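Local coordinates for protein PvdO (Pseudomonas aeruginosa, PDB 5HHA) that is a periplasmic, calcium-binding protein of chromophore maturation that belongs to the formylglycine-generating enzyme family and possibly has a related oxidase activity, at residues M213-Y218 / I249-W254. Sequence-based numbering, arbitrary orientation.
Sequences MHGNVY and IRGNDW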
loop_
_atom_site.group_PDB
_atom_site.type_symbol
_atom_site.label_atom_id
_atom_site.label_comp_id
_atom_site.label_asym_id
_atom_site.label_seq_id
_atom_site.Cartn_x
_atom_site.Cartn_y
_atom_site.Cartn_z
ATOM N N MET A 213 0.485 -7.063 0.900
ATOM C CA MET A 213 -0.702 -6.342 0.479
ATOM C C MET A 213 -1.864 -6.493 1.464
ATOM O O MET A 213 -2.858 -5.777 1.352
ATOM C CB MET A 213 -1.124 -6.782 -0.917
ATOM C CG MET A 213 -0.319 -6.118 -2.031
ATOM S SD MET A 213 -0.859 -4.409 -2.264
ATOM C CE MET A 213 -0.051 -3.975 -3.778
ATOM N N HIS A 214 -1.767 -7.407 2.420
ATOM C CA HIS A 214 -2.867 -7.697 3.346
ATOM C C HIS A 214 -2.549 -7.449 4.791
ATOM O O HIS A 214 -3.288 -7.860 5.677
ATOM C CB HIS A 214 -3.425 -9.088 3.066
ATOM C CG HIS A 214 -3.803 -9.234 1.628
ATOM N ND1 HIS A 214 -5.055 -8.987 1.095
ATOM C CD2 HIS A 214 -3.003 -9.501 0.587
ATOM C CE1 HIS A 214 -4.995 -9.111 -0.223
ATOM N NE2 HIS A 214 -3.757 -9.447 -0.546
ATOM N N GLY A 215 -1.463 -6.729 5.054
ATOM C CA GLY A 215 -1.164 -6.332 6.419
ATOM C C GLY A 215 0.035 -5.401 6.488
ATOM O O GLY A 215 0.451 -4.782 5.491
ATOM N N ASN A 216 0.587 -5.319 7.688
ATOM C CA ASN A 216 1.786 -4.548 8.000
ATOM C C ASN A 216 1.448 -3.070 8.204
ATOM O O ASN A 216 1.405 -2.605 9.341
ATOM C CB ASN A 216 2.947 -4.824 7.028
ATOM C CG ASN A 216 4.292 -4.894 7.735
ATOM O OD1 ASN A 216 4.355 -4.865 8.954
ATOM N ND2 ASN A 216 5.369 -5.008 6.958
ATOM N N VAL A 217 1.193 -2.323 7.121
ATOM C CA VAL A 217 0.763 -0.940 7.215
ATOM C C VAL A 217 -0.283 -0.639 6.162
ATOM O O VAL A 217 -0.299 -1.245 5.088
ATOM C CB VAL A 217 1.957 0.059 6.999
ATOM C CG1 VAL A 217 2.938 -0.007 8.144
ATOM C CG2 VAL A 217 2.695 -0.180 5.702
ATOM N N TYR A 218 -1.143 0.321 6.474
ATOM C CA TYR A 218 -1.896 0.997 5.403
ATOM C C TYR A 218 -0.924 1.713 4.476
ATOM O O TYR A 218 0.239 1.943 4.841
ATOM C CB TYR A 218 -2.840 2.034 6.015
ATOM C CG TYR A 218 -4.221 1.511 6.344
ATOM C CD1 TYR A 218 -5.227 1.561 5.388
ATOM C CD2 TYR A 218 -4.530 0.988 7.593
ATOM C CE1 TYR A 218 -6.510 1.126 5.662
ATOM C CE2 TYR A 218 -5.826 0.545 7.877
ATOM C CZ TYR A 218 -6.801 0.608 6.892
ATOM O OH TYR A 218 -8.127 0.215 7.118
ATOM N N ILE A 249 -6.595 5.602 1.455
ATOM C CA ILE A 249 -5.483 4.751 1.863
ATOM C C ILE A 249 -5.947 3.301 1.709
ATOM O O ILE A 249 -7.152 2.999 1.727
ATOM C CB ILE A 249 -5.005 5.058 3.304
ATOM C CG1 ILE A 249 -6.146 4.908 4.296
ATOM C CG2 ILE A 249 -4.420 6.456 3.372
ATOM C CD1 ILE A 249 -5.736 5.135 5.772
ATOM N N ARG A 250 -5.003 2.393 1.527
ATOM C CA ARG A 250 -5.320 0.997 1.248
ATOM C C ARG A 250 -4.504 0.052 2.114
ATOM O O ARG A 250 -3.456 0.408 2.660
ATOM C CB ARG A 250 -5.094 0.679 -0.228
ATOM C CG ARG A 250 -6.306 1.069 -1.101
ATOM C CD ARG A 250 -7.561 0.281 -0.689
ATOM N NE ARG A 250 -8.648 0.396 -1.658
ATOM C CZ ARG A 250 -9.095 -0.596 -2.410
ATOM N NH1 ARG A 250 -8.643 -1.845 -2.324
ATOM N NH2 ARG A 250 -10.095 -0.340 -3.220
ATOM N N GLY A 251 -4.961 -1.188 2.179
ATOM C CA GLY A 251 -4.325 -2.227 2.964
ATOM C C GLY A 251 -4.859 -2.233 4.378
ATOM O O GLY A 251 -6.007 -1.905 4.646
ATOM N N ASN A 252 -4.014 -2.673 5.302
ATOM C CA ASN A 252 -4.407 -2.760 6.708
ATOM C C ASN A 252 -3.134 -2.781 7.543
ATOM O O ASN A 252 -2.112 -3.281 7.083
ATOM C CB ASN A 252 -5.222 -4.041 6.932
ATOM C CG ASN A 252 -5.976 -4.035 8.233
ATOM O OD1 ASN A 252 -6.333 -2.983 8.756
ATOM N ND2 ASN A 252 -6.284 -5.218 8.725
ATOM N N ASP A 253 -3.193 -2.271 8.766
ATOM C CA ASP A 253 -1.993 -2.174 9.582
ATOM C C ASP A 253 -1.912 -3.189 10.710
ATOM O O ASP A 253 -2.868 -3.881 11.072
ATOM C CB ASP A 253 -1.810 -0.756 10.120
ATOM C CG ASP A 253 -2.841 -0.365 11.141
ATOM O OD1 ASP A 253 -2.672 -0.642 12.347
ATOM O OD2 ASP A 253 -3.849 0.288 10.739
ATOM N N TRP A 254 -0.706 -3.229 11.255
ATOM C CA TRP A 254 -0.309 -4.074 12.363
ATOM C C TRP A 254 -1.232 -4.033 13.562
ATOM O O TRP A 254 -1.244 -4.989 14.345
ATOM C CB TRP A 254 1.106 -3.686 12.807
ATOM C CG TRP A 254 1.261 -2.265 13.223
ATOM C CD1 TRP A 254 1.670 -1.220 12.444
ATOM C CD2 TRP A 254 1.021 -1.719 14.526
ATOM N NE1 TRP A 254 1.693 -0.075 13.158
ATOM C CE2 TRP A 254 1.309 -0.338 14.451
ATOM C CE3 TRP A 254 0.588 -2.257 15.745
ATOM C CZ2 TRP A 254 1.184 0.516 15.550
ATOM C CZ3 TRP A 254 0.470 -1.406 16.846
ATOM C CH2 TRP A 254 0.757 -0.031 16.737
HETATM O O HOH W 1 -1.398 -3.378 3.743
HETATM O O HOH W 2 -8.406 -1.242 9.339
#
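Val217 and Asp253 bring their CA atoms to 3.8 Å where the loop 213-218, about to enter strand 218-221, runs against the chain as it leaves strand 247-251, and the single direct backbone hydrogen bond between the two segments, Trp254 N to Asn216 O, spans 2.9 Å. This bond is bent (139° at the hydrogen), and the donor stands above the carbonyl plane. A water supplies a second link: it accepts from Asn252 N and lies 2.9 Å from Gly215 O and 2.8 Å from Val217 O, either of which it can serve as donor, although it has more acceptors around it than protons.

The side chains gather around the Tyr218 ring. Over one of its faces lie Gly251 O, 3.2 Å from Tyr218 CE1, and Asn252 CA, which makes a CH-pi contact 4.0 Å from the ring centroid. Ile249 crosses the tyrosine at about a right angle, and its CD1 reaches Tyr218 CD1 at 3.6 Å. At the ring edge, near its plane, Asp253 OD2 approaches Tyr218 CD2 to 3.3 Å; the carboxylate is directed there with CG between the backbone N and the carbonyl carbon (chi1 69°), while Asp253 OD1 bonds to Gly255 N. Asn252 holds its amide nearly perpendicular to the ring, and a second water joins its OD1 to Tyr218 OH. That hydroxyl also bonds to Asn267, joining strand 218-221 to strand 266-269, whereas Asn252 ND2 is held by Ser261 and Pro257.

Trp254 and Asn216 lie close to the calcium-binding loop, the latter through a backbone bond to Asn186. The contact illustrates how, beyond paired strands, one direct hydrogen bond and a shared water can take up backbone polar groups.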